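Local coordinates for protein trehalose-6-phosphate phosphatase (Candida albicans, PDB 5DXF) that has the two-lobed GT-B fold of glycosyltransferase family 20, two Rossmann-like domains facing each other across a cleft, at residues Leu85-Thr89 with Phe183-Tyr187; Lys349-Phe353 with Val367-Gln371; Phe232-Phe238 with His267-Cys271; Ile306-Phe311 with Ile446-Tyr450; Ser70-Leu75 with Val512-Thr516. All coordinates share one frame. Residues are numbered along the deposited sequence.

Contact 1. Residues Leu85-Thr89 with Phe183-Tyr187; sequences LIAWT and FNEAY
A helix covers a strand in the parallel part of the N-terminal sheet here, the alpha/beta layering of the N-terminal Rossmann-like domain of a GT-B fold. Residues 85-88 are extended and lie on strand 84-88; residues 183-187 belong to helix 173-194, with Tyr187 N bonded to Phe183 O at 3.0 Å. The short segment axes run roughly antiparallel (152°), 9.6 Å apart at closest approach, and Ala87 CA faces Tyr187 CA at 7.3 Å.

Aromatic contact comes first. With chi1 near t for both Trp88 and Phe183, the Phe183 edge meets the six-membered ring of Trp88 in an offset edge-to-face (T-shaped) pair, centroids 5.3 Å apart and planes at 79°; Phe183 CE1 comes within 3.4 Å of Trp88 CE3. Trp148, on helix 147-160, also meets the indole.

Apolar packing is made by Tyr187, which buries 87 Å²: its CE2 lies 3.7 Å from Trp88 CB and its CD1 4.3 Å from Ile86 CG2.

The polar tip of the tyrosine reaches through to the next strand, where its hydroxyl hydrogen-bonds Met37 O. That path carries Tyr187 OH past the strand backbone, 3.1 Å from Ala87 C.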
# COMPACT_ATOMS: atom_id res chain seq x y z
N LEU A 85 -8.90 18.05 -2.43
CA LEU A 85 -7.92 17.22 -1.76
C LEU A 85 -7.32 17.91 -0.54
O LEU A 85 -6.83 19.02 -0.62
CB LEU A 85 -6.81 16.84 -2.73
CG LEU A 85 -5.78 15.84 -2.24
CD1 LEU A 85 -6.47 14.71 -1.49
CD2 LEU A 85 -4.97 15.29 -3.40
N ILE A 86 -7.39 17.21 0.59
CA ILE A 86 -6.88 17.72 1.85
C ILE A 86 -5.70 16.89 2.33
O ILE A 86 -5.86 15.71 2.60
CB ILE A 86 -7.99 17.66 2.91
CG1 ILE A 86 -9.14 18.59 2.53
CG2 ILE A 86 -7.45 18.02 4.28
CD1 ILE A 86 -10.27 18.60 3.52
N ALA A 87 -4.54 17.51 2.47
CA ALA A 87 -3.33 16.81 2.86
C ALA A 87 -2.21 17.73 3.33
O ALA A 87 -2.30 18.94 3.23
CB ALA A 87 -2.85 15.91 1.74
N TRP A 88 -1.15 17.14 3.86
CA TRP A 88 0.02 17.89 4.32
C TRP A 88 1.20 17.42 3.51
O TRP A 88 1.13 16.39 2.86
CB TRP A 88 0.28 17.60 5.80
CG TRP A 88 1.67 17.95 6.28
CD1 TRP A 88 2.14 19.18 6.56
CD2 TRP A 88 2.74 17.03 6.54
NE1 TRP A 88 3.44 19.10 6.98
CE2 TRP A 88 3.83 17.79 6.97
CE3 TRP A 88 2.89 15.65 6.44
CZ2 TRP A 88 5.05 17.22 7.30
CZ3 TRP A 88 4.09 15.09 6.77
CH2 TRP A 88 5.15 15.87 7.20
N THR A 89 2.26 18.22 3.51
CA THR A 89 3.53 17.82 2.92
C THR A 89 4.72 18.26 3.77
O THR A 89 4.88 19.45 4.02
CB THR A 89 3.67 18.52 1.59
OG1 THR A 89 3.86 19.92 1.83
CG2 THR A 89 2.41 18.33 0.79
N PHE A 183 -1.16 17.59 14.28
CA PHE A 183 -1.38 17.17 12.90
C PHE A 183 -2.87 17.03 12.58
O PHE A 183 -3.39 17.68 11.65
CB PHE A 183 -0.67 15.83 12.67
CG PHE A 183 -0.46 15.47 11.23
CD1 PHE A 183 0.65 15.93 10.55
CD2 PHE A 183 -1.34 14.62 10.57
CE1 PHE A 183 0.87 15.59 9.23
CE2 PHE A 183 -1.13 14.28 9.24
CZ PHE A 183 -0.02 14.77 8.57
N ASN A 184 -3.54 16.18 13.35
CA ASN A 184 -4.99 16.01 13.20
C ASN A 184 -5.78 17.31 13.35
O ASN A 184 -6.75 17.55 12.62
CB ASN A 184 -5.50 14.98 14.21
CG ASN A 184 -5.08 13.56 13.88
OD1 ASN A 184 -5.85 12.78 13.34
ND2 ASN A 184 -3.84 13.23 14.22
N GLU A 185 -5.37 18.15 14.30
CA GLU A 185 -6.03 19.43 14.56
C GLU A 185 -5.95 20.36 13.36
O GLU A 185 -6.92 21.05 13.03
CB GLU A 185 -5.40 20.11 15.78
CG GLU A 185 -6.10 19.80 17.09
CD GLU A 185 -5.41 20.45 18.27
OE1 GLU A 185 -4.39 21.14 18.05
OE2 GLU A 185 -5.89 20.28 19.41
N ALA A 186 -4.79 20.37 12.72
CA ALA A 186 -4.59 21.18 11.53
C ALA A 186 -5.44 20.64 10.39
O ALA A 186 -6.05 21.42 9.65
CB ALA A 186 -3.12 21.22 11.15
N TYR A 187 -5.51 19.31 10.26
CA TYR A 187 -6.37 18.73 9.22
C TYR A 187 -7.82 19.19 9.42
O TYR A 187 -8.41 19.79 8.51
CB TYR A 187 -6.26 17.20 9.19
CG TYR A 187 -5.19 16.72 8.23
CD1 TYR A 187 -5.45 15.73 7.29
CD2 TYR A 187 -3.93 17.31 8.22
CE1 TYR A 187 -4.48 15.31 6.41
CE2 TYR A 187 -2.96 16.90 7.34
CZ TYR A 187 -3.23 15.90 6.44
OH TYR A 187 -2.24 15.51 5.56

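Contact 2. Residues Lys349-Phe353 with Val367-Gln371; sequences KLEGF and VVLIQ
This is the helix-on-sheet packing inside a beta-alpha-beta unit, strand 332-339, helix 346-359, strand 367-374, in the C-terminal Rossmann-like domain of the GT-B fold. Residues 349-353 are helical, with Phe353 N bonded to Lys349 O at 2.9 Å, and residues 367-371 form the middle strand of a three-stranded parallel sheet. Their segment axes are almost exactly antiparallel (175°) and 11.2 Å apart, a spacing filled by side chains; the nearest CA atoms, those of Phe353 and Leu369, are 8.2 Å apart.

The alternation of the strand sends the CA-to-CB bonds of Val367, Leu369 and Gln371 toward the helix. Leu369 (chi1 t) is central: its CD1 sits over the Phe353 face, 3.9 Å from the ring centroid and 27° off the normal, a CH-pi contact, while its CD2 lies 4.1 Å from Leu350 CD2. Phe353, also chi1 t, reaches Val367 CG1 through CE1 at 3.9 Å.

One polar link closes the helix's N-terminal side of the contact. Lys349 (chi1 and chi2 t, chi3 m) reaches across from the helix to the segment's C-terminal end, and Asp338 of the preceding strand salt-bridges its ammonium. Lys349 NZ donates to Gln371 OE1 at 2.9 Å.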
# COMPACT_ATOMS: atom_id res chain seq x y z
N LYS A 349 12.30 -13.83 1.32
CA LYS A 349 12.46 -14.07 -0.11
C LYS A 349 13.88 -14.50 -0.44
O LYS A 349 14.10 -15.45 -1.19
CB LYS A 349 12.10 -12.81 -0.90
CG LYS A 349 12.17 -12.97 -2.41
CD LYS A 349 11.96 -11.64 -3.12
CE LYS A 349 10.70 -10.94 -2.64
NZ LYS A 349 10.41 -9.71 -3.43
N LEU A 350 14.85 -13.79 0.14
CA LEU A 350 16.26 -14.08 -0.10
C LEU A 350 16.68 -15.42 0.51
O LEU A 350 17.49 -16.14 -0.07
CB LEU A 350 17.13 -12.96 0.45
CG LEU A 350 16.92 -11.59 -0.21
CD1 LEU A 350 17.79 -10.54 0.46
CD2 LEU A 350 17.21 -11.66 -1.70
N GLU A 351 16.14 -15.74 1.68
CA GLU A 351 16.44 -17.02 2.32
C GLU A 351 15.87 -18.17 1.50
O GLU A 351 16.56 -19.16 1.24
CB GLU A 351 15.89 -17.04 3.75
CG GLU A 351 16.82 -16.38 4.76
CD GLU A 351 16.12 -15.98 6.04
OE1 GLU A 351 16.81 -15.52 6.97
OE2 GLU A 351 14.88 -16.11 6.11
N GLY A 352 14.61 -18.03 1.09
CA GLY A 352 13.99 -19.02 0.23
C GLY A 352 14.73 -19.19 -1.08
O GLY A 352 14.86 -20.30 -1.59
N PHE A 353 15.23 -18.08 -1.62
CA PHE A 353 15.98 -18.11 -2.87
C PHE A 353 17.30 -18.83 -2.71
O PHE A 353 17.71 -19.61 -3.57
CB PHE A 353 16.23 -16.69 -3.39
CG PHE A 353 17.01 -16.63 -4.67
CD1 PHE A 353 16.65 -17.43 -5.75
CD2 PHE A 353 18.09 -15.78 -4.80
CE1 PHE A 353 17.36 -17.38 -6.93
CE2 PHE A 353 18.80 -15.72 -5.98
CZ PHE A 353 18.44 -16.52 -7.05
N VAL A 367 19.37 -18.70 -13.01
CA VAL A 367 18.32 -17.92 -12.36
C VAL A 367 18.87 -16.63 -11.76
O VAL A 367 19.81 -16.64 -10.97
CB VAL A 367 17.62 -18.71 -11.25
CG1 VAL A 367 16.47 -17.90 -10.67
CG2 VAL A 367 17.11 -20.02 -11.79
N VAL A 368 18.27 -15.51 -12.15
CA VAL A 368 18.65 -14.21 -11.63
C VAL A 368 17.49 -13.56 -10.88
O VAL A 368 16.40 -13.40 -11.43
CB VAL A 368 19.13 -13.26 -12.74
CG1 VAL A 368 19.38 -11.87 -12.19
CG2 VAL A 368 20.39 -13.82 -13.40
N LEU A 369 17.73 -13.19 -9.63
CA LEU A 369 16.74 -12.50 -8.82
C LEU A 369 16.98 -10.99 -8.86
O LEU A 369 18.03 -10.52 -8.42
CB LEU A 369 16.76 -13.01 -7.37
CG LEU A 369 15.70 -12.49 -6.39
CD1 LEU A 369 15.33 -13.57 -5.38
CD2 LEU A 369 16.20 -11.26 -5.65
N ILE A 370 16.02 -10.24 -9.39
CA ILE A 370 16.13 -8.79 -9.43
C ILE A 370 15.21 -8.16 -8.39
O ILE A 370 13.99 -8.28 -8.47
CB ILE A 370 15.78 -8.23 -10.83
CG1 ILE A 370 16.79 -8.73 -11.86
CG2 ILE A 370 15.74 -6.71 -10.80
CD1 ILE A 370 16.36 -8.52 -13.29
N GLN A 371 15.82 -7.49 -7.41
CA GLN A 371 15.07 -6.81 -6.36
C GLN A 371 15.33 -5.31 -6.39
O GLN A 371 16.47 -4.87 -6.24
CB GLN A 371 15.43 -7.38 -4.99
CG GLN A 371 14.57 -6.85 -3.85
CD GLN A 371 13.13 -7.33 -3.93
OE1 GLN A 371 12.87 -8.44 -4.40
NE2 GLN A 371 12.20 -6.50 -3.48

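Contact 3. Residues Phe232-Phe238 with His267-Cys271; sequences FPSSEYF and HFISC
A single thiol touches two phenylalanine rings: Cys271 SG lies 5.2 Å from the Phe232 ring centroid, at its edge and 85° off the normal, and 4.4 Å from the Phe238 centroid, obliquely at 41°. Both are Cys sulfur-aromatic contacts, set by chi1 m at Cys271. The same sulfur lies 3.5 Å from Phe238 CB and 3.6 Å from Ser235 CA, so it packs against the start of helix 235-238.

Residues 232-234 are extended and residues 235-238 form a short helix, Ser234 occupying its N-cap position and Ser234 O accepting from Phe238 N at 3.0 Å. Residues 267-271 are helical throughout. In register, Ser234 CA is 4.8 Å from His267 CA, and Ser235 CA is 4.9 Å from Cys271 CA.

The segments follow two adjacent parallel strands of the N-terminal Rossmann-like sheet, 223-227 and 256-259. The loop leaving the first thus packs on helix 262-274 leaving the second. Arg434, from the other lobe of this GT-B fold, makes a weak hydrogen bond to Phe232 O.

Phe232 and Phe268, both chi1 t, form an edge-to-face pair, the Phe268 edge on the Phe232 face, centroids 5.1 Å apart and planes at 83°. Ser234 CB stands over the His267 ring, 4.1 Å from its centroid and 8° off the normal. His267 ND1 donates a weak bond to Phe232 O at 3.3 Å.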
# COMPACT_ATOMS: atom_id res chain seq x y z
N PHE A 232 -5.10 -3.87 10.51
CA PHE A 232 -5.52 -3.55 11.86
C PHE A 232 -5.16 -4.67 12.81
O PHE A 232 -5.39 -5.84 12.53
CB PHE A 232 -7.01 -3.23 11.96
CG PHE A 232 -7.34 -2.31 13.09
CD1 PHE A 232 -7.30 -0.95 12.92
CD2 PHE A 232 -7.68 -2.81 14.33
CE1 PHE A 232 -7.59 -0.11 13.96
CE2 PHE A 232 -7.97 -1.98 15.37
CZ PHE A 232 -7.93 -0.62 15.19
N PRO A 233 -4.51 -4.25 13.98
CA PRO A 233 -4.07 -5.36 14.83
C PRO A 233 -5.13 -5.95 15.75
O PRO A 233 -6.08 -5.27 16.08
CB PRO A 233 -2.96 -4.74 15.66
CG PRO A 233 -3.48 -3.41 15.98
CD PRO A 233 -4.14 -2.94 14.73
N SER A 234 -4.88 -7.16 16.24
CA SER A 234 -5.74 -7.86 17.18
C SER A 234 -5.74 -7.10 18.47
O SER A 234 -4.86 -6.30 18.72
CB SER A 234 -5.17 -9.24 17.46
OG SER A 234 -6.15 -10.24 17.33
N SER A 235 -6.77 -7.30 19.28
CA SER A 235 -6.94 -6.55 20.51
C SER A 235 -5.70 -6.69 21.39
O SER A 235 -5.35 -5.79 22.12
CB SER A 235 -8.20 -6.99 21.25
OG SER A 235 -8.33 -8.39 21.28
N GLU A 236 -5.05 -7.84 21.34
CA GLU A 236 -3.88 -8.08 22.15
C GLU A 236 -2.76 -7.11 21.87
O GLU A 236 -2.10 -6.66 22.79
CB GLU A 236 -3.34 -9.47 21.89
CG GLU A 236 -4.37 -10.48 21.48
CD GLU A 236 -3.97 -11.85 21.91
OE1 GLU A 236 -4.27 -12.20 23.05
OE2 GLU A 236 -3.35 -12.59 21.13
N TYR A 237 -2.53 -6.80 20.60
CA TYR A 237 -1.51 -5.84 20.20
C TYR A 237 -1.99 -4.40 20.39
O TYR A 237 -1.21 -3.53 20.77
CB TYR A 237 -1.10 -6.07 18.75
CG TYR A 237 0.17 -6.87 18.62
CD1 TYR A 237 1.41 -6.24 18.69
CD2 TYR A 237 0.14 -8.24 18.44
CE1 TYR A 237 2.58 -6.95 18.58
CE2 TYR A 237 1.31 -8.97 18.32
CZ TYR A 237 2.53 -8.32 18.39
OH TYR A 237 3.69 -9.04 18.28
N PHE A 238 -3.28 -4.17 20.13
CA PHE A 238 -3.82 -2.82 20.18
C PHE A 238 -3.88 -2.26 21.60
O PHE A 238 -3.79 -1.04 21.80
CB PHE A 238 -5.21 -2.78 19.54
CG PHE A 238 -5.73 -1.39 19.33
CD1 PHE A 238 -5.30 -0.63 18.25
CD2 PHE A 238 -6.64 -0.83 20.22
CE1 PHE A 238 -5.77 0.65 18.06
CE2 PHE A 238 -7.12 0.46 20.03
CZ PHE A 238 -6.68 1.20 18.95
N HIS A 267 -10.76 -7.83 13.80
CA HIS A 267 -9.88 -7.30 14.84
C HIS A 267 -10.33 -5.93 15.33
O HIS A 267 -10.29 -5.65 16.53
CB HIS A 267 -8.44 -7.23 14.35
CG HIS A 267 -7.81 -8.57 14.15
ND1 HIS A 267 -6.69 -8.76 13.37
CD2 HIS A 267 -8.14 -9.79 14.64
CE1 HIS A 267 -6.37 -10.04 13.38
NE2 HIS A 267 -7.22 -10.69 14.14
N PHE A 268 -10.76 -5.08 14.40
CA PHE A 268 -11.25 -3.76 14.77
C PHE A 268 -12.51 -3.86 15.60
O PHE A 268 -12.65 -3.16 16.61
CB PHE A 268 -11.51 -2.91 13.52
CG PHE A 268 -12.08 -1.56 13.83
CD1 PHE A 268 -11.26 -0.52 14.24
CD2 PHE A 268 -13.44 -1.32 13.70
CE1 PHE A 268 -11.78 0.72 14.52
CE2 PHE A 268 -13.97 -0.08 13.98
CZ PHE A 268 -13.14 0.95 14.39
N ILE A 269 -13.42 -4.73 15.17
CA ILE A 269 -14.66 -4.97 15.92
C ILE A 269 -14.37 -5.45 17.34
O ILE A 269 -14.90 -4.89 18.32
CB ILE A 269 -15.55 -5.99 15.18
CG1 ILE A 269 -16.12 -5.36 13.91
CG2 ILE A 269 -16.66 -6.49 16.09
CD1 ILE A 269 -16.80 -6.33 13.00
N SER A 270 -13.46 -6.40 17.45
CA SER A 270 -13.06 -6.94 18.73
C SER A 270 -12.45 -5.89 19.62
O SER A 270 -12.72 -5.82 20.80
CB SER A 270 -12.05 -8.06 18.53
OG SER A 270 -12.36 -9.16 19.35
N CYS A 271 -11.61 -5.05 19.03
CA CYS A 271 -11.04 -3.90 19.73
C CYS A 271 -12.11 -2.96 20.26
O CYS A 271 -12.04 -2.54 21.42
CB CYS A 271 -10.09 -3.13 18.81
SG CYS A 271 -8.43 -3.81 18.66

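Contact 4. Residues Ile306-Phe311 with Ile446-Tyr450; sequences IEHDAF and ICQKY
Ile306 opens the helical segment 306-311, its CG2 4.0 Å from Ile446 CD1. Opposite, 446-450 leaves the end of helix 439-447 as a loop carrying Lys449 and Tyr450. Glu307 places CA 3.8 Å from Ile446 CG2, the two CA atoms being 6.3 Å apart. Its side chain, chi1 and chi2 both t, forms a salt bridge: Lys449 NZ to Glu307 OE1 is modelled at a very short 2.3 Å. Tyr504 shares this site, its hydroxyl hydrogen-bonding both Glu307 and Lys449. Next in contact is Ala310, whose CB packs 4.1 Å from Cys447 SG. Phe311 (chi1 m) ends the helix and has the most surface covered, 85 Å²; the Tyr450 edge meets its face in an edge-to-face pair, centroids 4.8 Å apart and planes at 71°, while Phe311 CE2 lies 3.7 Å from Ile446 O. The contact joins helix 303-311, which follows the N-terminal sheet, to helix 439-447, probably near the passage between lobes, as in a two-domain GT-B fold.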
# COMPACT_ATOMS: atom_id res chain seq x y z
N ILE A 306 -2.38 1.14 -16.32
CA ILE A 306 -1.22 0.26 -16.17
C ILE A 306 -1.06 -0.65 -17.39
O ILE A 306 0.05 -0.83 -17.88
CB ILE A 306 -1.35 -0.60 -14.89
CG1 ILE A 306 -1.13 0.27 -13.66
CG2 ILE A 306 -0.34 -1.75 -14.91
CD1 ILE A 306 -1.75 -0.29 -12.41
N GLU A 307 -2.16 -1.20 -17.88
CA GLU A 307 -2.11 -2.02 -19.08
C GLU A 307 -1.65 -1.18 -20.28
O GLU A 307 -0.75 -1.59 -21.03
CB GLU A 307 -3.47 -2.65 -19.36
CG GLU A 307 -3.46 -3.67 -20.48
CD GLU A 307 -4.67 -4.58 -20.43
OE1 GLU A 307 -4.91 -5.31 -21.42
OE2 GLU A 307 -5.37 -4.59 -19.40
N HIS A 308 -2.18 0.03 -20.40
CA HIS A 308 -1.80 0.87 -21.51
C HIS A 308 -0.31 1.22 -21.52
O HIS A 308 0.35 1.09 -22.55
CB HIS A 308 -2.61 2.16 -21.42
CG HIS A 308 -2.16 3.23 -22.37
ND1 HIS A 308 -1.56 4.39 -21.95
CD2 HIS A 308 -2.22 3.29 -23.72
CE1 HIS A 308 -1.27 5.13 -23.00
NE2 HIS A 308 -1.66 4.49 -24.09
N ASP A 309 0.21 1.63 -20.37
CA ASP A 309 1.61 1.98 -20.22
C ASP A 309 2.49 0.78 -20.42
O ASP A 309 3.54 0.86 -21.01
CB ASP A 309 1.85 2.63 -18.87
CG ASP A 309 1.09 3.90 -18.69
OD1 ASP A 309 0.25 4.22 -19.54
OD2 ASP A 309 1.33 4.61 -17.70
N ALA A 310 2.05 -0.35 -19.93
CA ALA A 310 2.81 -1.56 -20.07
C ALA A 310 2.98 -1.92 -21.52
O ALA A 310 4.02 -2.39 -21.94
CB ALA A 310 2.12 -2.70 -19.33
N PHE A 311 1.93 -1.73 -22.30
CA PHE A 311 1.95 -2.26 -23.67
C PHE A 311 1.90 -1.21 -24.79
O PHE A 311 1.87 -1.57 -25.96
CB PHE A 311 0.80 -3.25 -23.84
CG PHE A 311 0.85 -4.40 -22.88
CD1 PHE A 311 1.84 -5.37 -23.00
CD2 PHE A 311 -0.07 -4.52 -21.85
CE1 PHE A 311 1.90 -6.43 -22.12
CE2 PHE A 311 -0.01 -5.58 -20.97
CZ PHE A 311 0.97 -6.54 -21.10
N ILE A 446 -1.27 -8.01 -14.47
CA ILE A 446 -1.62 -7.26 -15.68
C ILE A 446 -0.51 -7.36 -16.73
O ILE A 446 -0.77 -7.61 -17.91
CB ILE A 446 -1.88 -5.76 -15.39
CG1 ILE A 446 -3.13 -5.58 -14.54
CG2 ILE A 446 -2.02 -4.99 -16.70
CD1 ILE A 446 -3.47 -4.13 -14.31
N CYS A 447 0.73 -7.18 -16.27
CA CYS A 447 1.88 -7.17 -17.16
C CYS A 447 2.18 -8.53 -17.77
O CYS A 447 2.96 -8.64 -18.71
CB CYS A 447 3.12 -6.68 -16.41
SG CYS A 447 3.13 -4.91 -16.04
N GLN A 448 1.55 -9.58 -17.24
CA GLN A 448 1.82 -10.93 -17.72
C GLN A 448 0.69 -11.54 -18.53
O GLN A 448 0.72 -12.74 -18.80
CB GLN A 448 2.14 -11.86 -16.55
CG GLN A 448 3.48 -11.58 -15.91
CD GLN A 448 4.63 -11.71 -16.89
OE1 GLN A 448 4.58 -12.53 -17.81
NE2 GLN A 448 5.66 -10.90 -16.71
N LYS A 449 -0.30 -10.74 -18.93
CA LYS A 449 -1.46 -11.30 -19.62
C LYS A 449 -1.08 -11.97 -20.94
O LYS A 449 -1.68 -12.98 -21.32
CB LYS A 449 -2.53 -10.22 -19.86
CG LYS A 449 -2.40 -9.47 -21.18
CD LYS A 449 -3.36 -8.29 -21.26
CE LYS A 449 -4.62 -8.61 -22.06
NZ LYS A 449 -5.44 -7.39 -22.35
N TYR A 450 -0.08 -11.44 -21.63
CA TYR A 450 0.32 -12.02 -22.90
C TYR A 450 1.45 -13.03 -22.69
O TYR A 450 1.55 -14.03 -23.40
CB TYR A 450 0.75 -10.93 -23.88
CG TYR A 450 -0.32 -9.91 -24.17
CD1 TYR A 450 -0.08 -8.55 -23.97
CD2 TYR A 450 -1.57 -10.29 -24.63
CE1 TYR A 450 -1.06 -7.61 -24.24
CE2 TYR A 450 -2.56 -9.36 -24.90
CZ TYR A 450 -2.30 -8.02 -24.70
OH TYR A 450 -3.28 -7.08 -24.96

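Contact 5. Residues Ser70-Leu75 with Val512-Thr516; sequences SSQHFL and VQNWT
Phe74 (chi1 t) lays one ring face against Gln513: the side-chain carbon Gln513 CG stands 3.5 Å from the ring centroid and 21° off the normal, a CH-pi contact, with Gln513 CG to Phe74 CD1 at 3.3 Å. The helices concerned are 66-76 of the N-terminal Rossmann-like domain and 512-526, the last of the modelled chain. A terminal helix that returns from the second domain to pack on the first is a hallmark of the GT-B fold.

Both segments are helical: in 70-75, Phe74 N to Ser70 O is 3.0 Å and Leu75 N to Ser71 O 2.9 Å, while 512-516 keeps helical phi/psi throughout. The short segment axes cross at -74° and approach to 9.2 Å. Phe74 and Gln513 form the middle of the contact; beside them the small Ser71 lets the backbones come close, Ser71 CA and Val512 CA being only 5.9 Å apart.

Val512 (chi1 p) points its CB toward the first helix: its CG2 touches Ser71 CB at 3.6 Å and its CG1 lies 4.0 Å from Ser70 CB. The amide end of Gln513 leads away to Asp302, which accepts from NE2. Trp515 likewise turns its NE1 to Leu297 O, leaving its CZ3 4.0 Å from Ser71 OG.

Thr516 completes the interface one turn after Val512. Its OG1 approaches the Phe74 ring at the edge, 3.8 Å from CD2 of that residue, and its CB lies 3.7 Å from Ser71 OG.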
# COMPACT_ATOMS: atom_id res chain seq x y z
N SER A 70 -4.24 6.73 -7.69
CA SER A 70 -5.06 6.45 -8.85
C SER A 70 -6.50 6.76 -8.50
O SER A 70 -7.22 7.32 -9.31
CB SER A 70 -4.92 5.00 -9.27
OG SER A 70 -3.57 4.63 -9.40
N SER A 71 -6.93 6.39 -7.30
CA SER A 71 -8.28 6.69 -6.90
C SER A 71 -8.48 8.20 -6.84
O SER A 71 -9.45 8.73 -7.35
CB SER A 71 -8.59 6.05 -5.55
OG SER A 71 -9.64 6.73 -4.89
N GLN A 72 -7.50 8.91 -6.31
CA GLN A 72 -7.63 10.34 -6.20
C GLN A 72 -7.79 10.91 -7.59
O GLN A 72 -8.64 11.76 -7.82
CB GLN A 72 -6.39 10.92 -5.52
CG GLN A 72 -6.05 12.36 -5.86
CD GLN A 72 -7.16 13.29 -5.50
OE1 GLN A 72 -7.97 12.99 -4.64
NE2 GLN A 72 -7.21 14.44 -6.15
N HIS A 73 -7.00 10.43 -8.53
CA HIS A 73 -7.05 10.95 -9.88
C HIS A 73 -8.40 10.71 -10.50
O HIS A 73 -8.96 11.57 -11.14
CB HIS A 73 -5.98 10.32 -10.76
CG HIS A 73 -5.79 11.02 -12.07
ND1 HIS A 73 -5.53 12.37 -12.15
CD2 HIS A 73 -5.85 10.56 -13.34
CE1 HIS A 73 -5.43 12.71 -13.42
NE2 HIS A 73 -5.62 11.64 -14.16
N PHE A 74 -8.94 9.53 -10.25
CA PHE A 74 -10.22 9.16 -10.81
C PHE A 74 -11.22 10.16 -10.30
O PHE A 74 -12.12 10.57 -11.01
CB PHE A 74 -10.59 7.75 -10.35
CG PHE A 74 -11.91 7.29 -10.85
CD1 PHE A 74 -12.17 7.24 -12.20
CD2 PHE A 74 -12.89 6.89 -9.97
CE1 PHE A 74 -13.39 6.81 -12.66
CE2 PHE A 74 -14.11 6.46 -10.43
CZ PHE A 74 -14.36 6.42 -11.78
N LEU A 75 -11.05 10.54 -9.04
CA LEU A 75 -11.93 11.52 -8.42
C LEU A 75 -11.76 12.91 -9.03
O LEU A 75 -12.74 13.64 -9.21
CB LEU A 75 -11.66 11.56 -6.92
CG LEU A 75 -12.16 10.37 -6.10
CD1 LEU A 75 -11.84 10.55 -4.63
CD2 LEU A 75 -13.65 10.17 -6.31
N VAL A 512 -9.49 0.13 -9.63
CA VAL A 512 -9.48 1.19 -8.63
C VAL A 512 -10.83 1.94 -8.77
O VAL A 512 -11.57 2.05 -7.79
CB VAL A 512 -8.24 2.15 -8.76
CG1 VAL A 512 -8.31 3.01 -10.03
CG2 VAL A 512 -8.10 3.02 -7.49
N GLN A 513 -11.18 2.36 -9.99
CA GLN A 513 -12.39 3.15 -10.26
C GLN A 513 -13.66 2.53 -9.66
O GLN A 513 -14.43 3.20 -8.96
CB GLN A 513 -12.56 3.35 -11.78
CG GLN A 513 -11.40 4.09 -12.45
CD GLN A 513 -10.27 3.16 -12.87
OE1 GLN A 513 -10.27 1.97 -12.54
NE2 GLN A 513 -9.31 3.70 -13.62
N ASN A 514 -13.84 1.24 -9.89
CA ASN A 514 -15.02 0.56 -9.38
C ASN A 514 -14.96 0.43 -7.86
O ASN A 514 -16.00 0.42 -7.21
CB ASN A 514 -15.18 -0.83 -10.03
CG ASN A 514 -16.34 -1.61 -9.45
OD1 ASN A 514 -16.15 -2.53 -8.65
ND2 ASN A 514 -17.56 -1.25 -9.84
N TRP A 515 -13.77 0.22 -7.32
CA TRP A 515 -13.61 0.13 -5.88
C TRP A 515 -13.94 1.46 -5.27
O TRP A 515 -14.65 1.56 -4.29
CB TRP A 515 -12.18 -0.28 -5.53
CG TRP A 515 -11.79 -0.10 -4.08
CD1 TRP A 515 -11.84 -1.04 -3.11
CD2 TRP A 515 -11.29 1.08 -3.47
NE1 TRP A 515 -11.41 -0.52 -1.93
CE2 TRP A 515 -11.06 0.79 -2.12
CE3 TRP A 515 -11.00 2.36 -3.93
CZ2 TRP A 515 -10.56 1.73 -1.23
CZ3 TRP A 515 -10.52 3.29 -3.06
CH2 TRP A 515 -10.30 2.97 -1.72
N THR A 516 -13.43 2.52 -5.88
CA THR A 516 -13.69 3.85 -5.36
C THR A 516 -15.16 4.22 -5.48
O THR A 516 -15.74 4.79 -4.57
CB THR A 516 -12.69 4.91 -5.90
OG1 THR A 516 -13.38 6.12 -6.23
CG2 THR A 516 -11.90 4.42 -7.10

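Contacts 1 and 3 belong to the N-terminal lobe and contact 2 to the C-terminal lobe; contacts 4 and 5 probably lie near the passage between the lobes. Contact 5 joins an early helix to the last one and encloses the other four in sequence; contact 2 is nested inside contact 4 as well. Contacts 1 and 2 lie on opposite sides of the chain's centre, their own centres 40 Å apart. Contacts 1 and 5 touch, Leu85 CD2 reaching Gln72 CD at 3.6 Å, helix 66-76 and strand 84-88 being consecutive elements. Contacts 4 and 5 are about 6 Å apart at nearest atoms, which probably sets the outward and returning crossings close together, consistent with a GT-B hinge region.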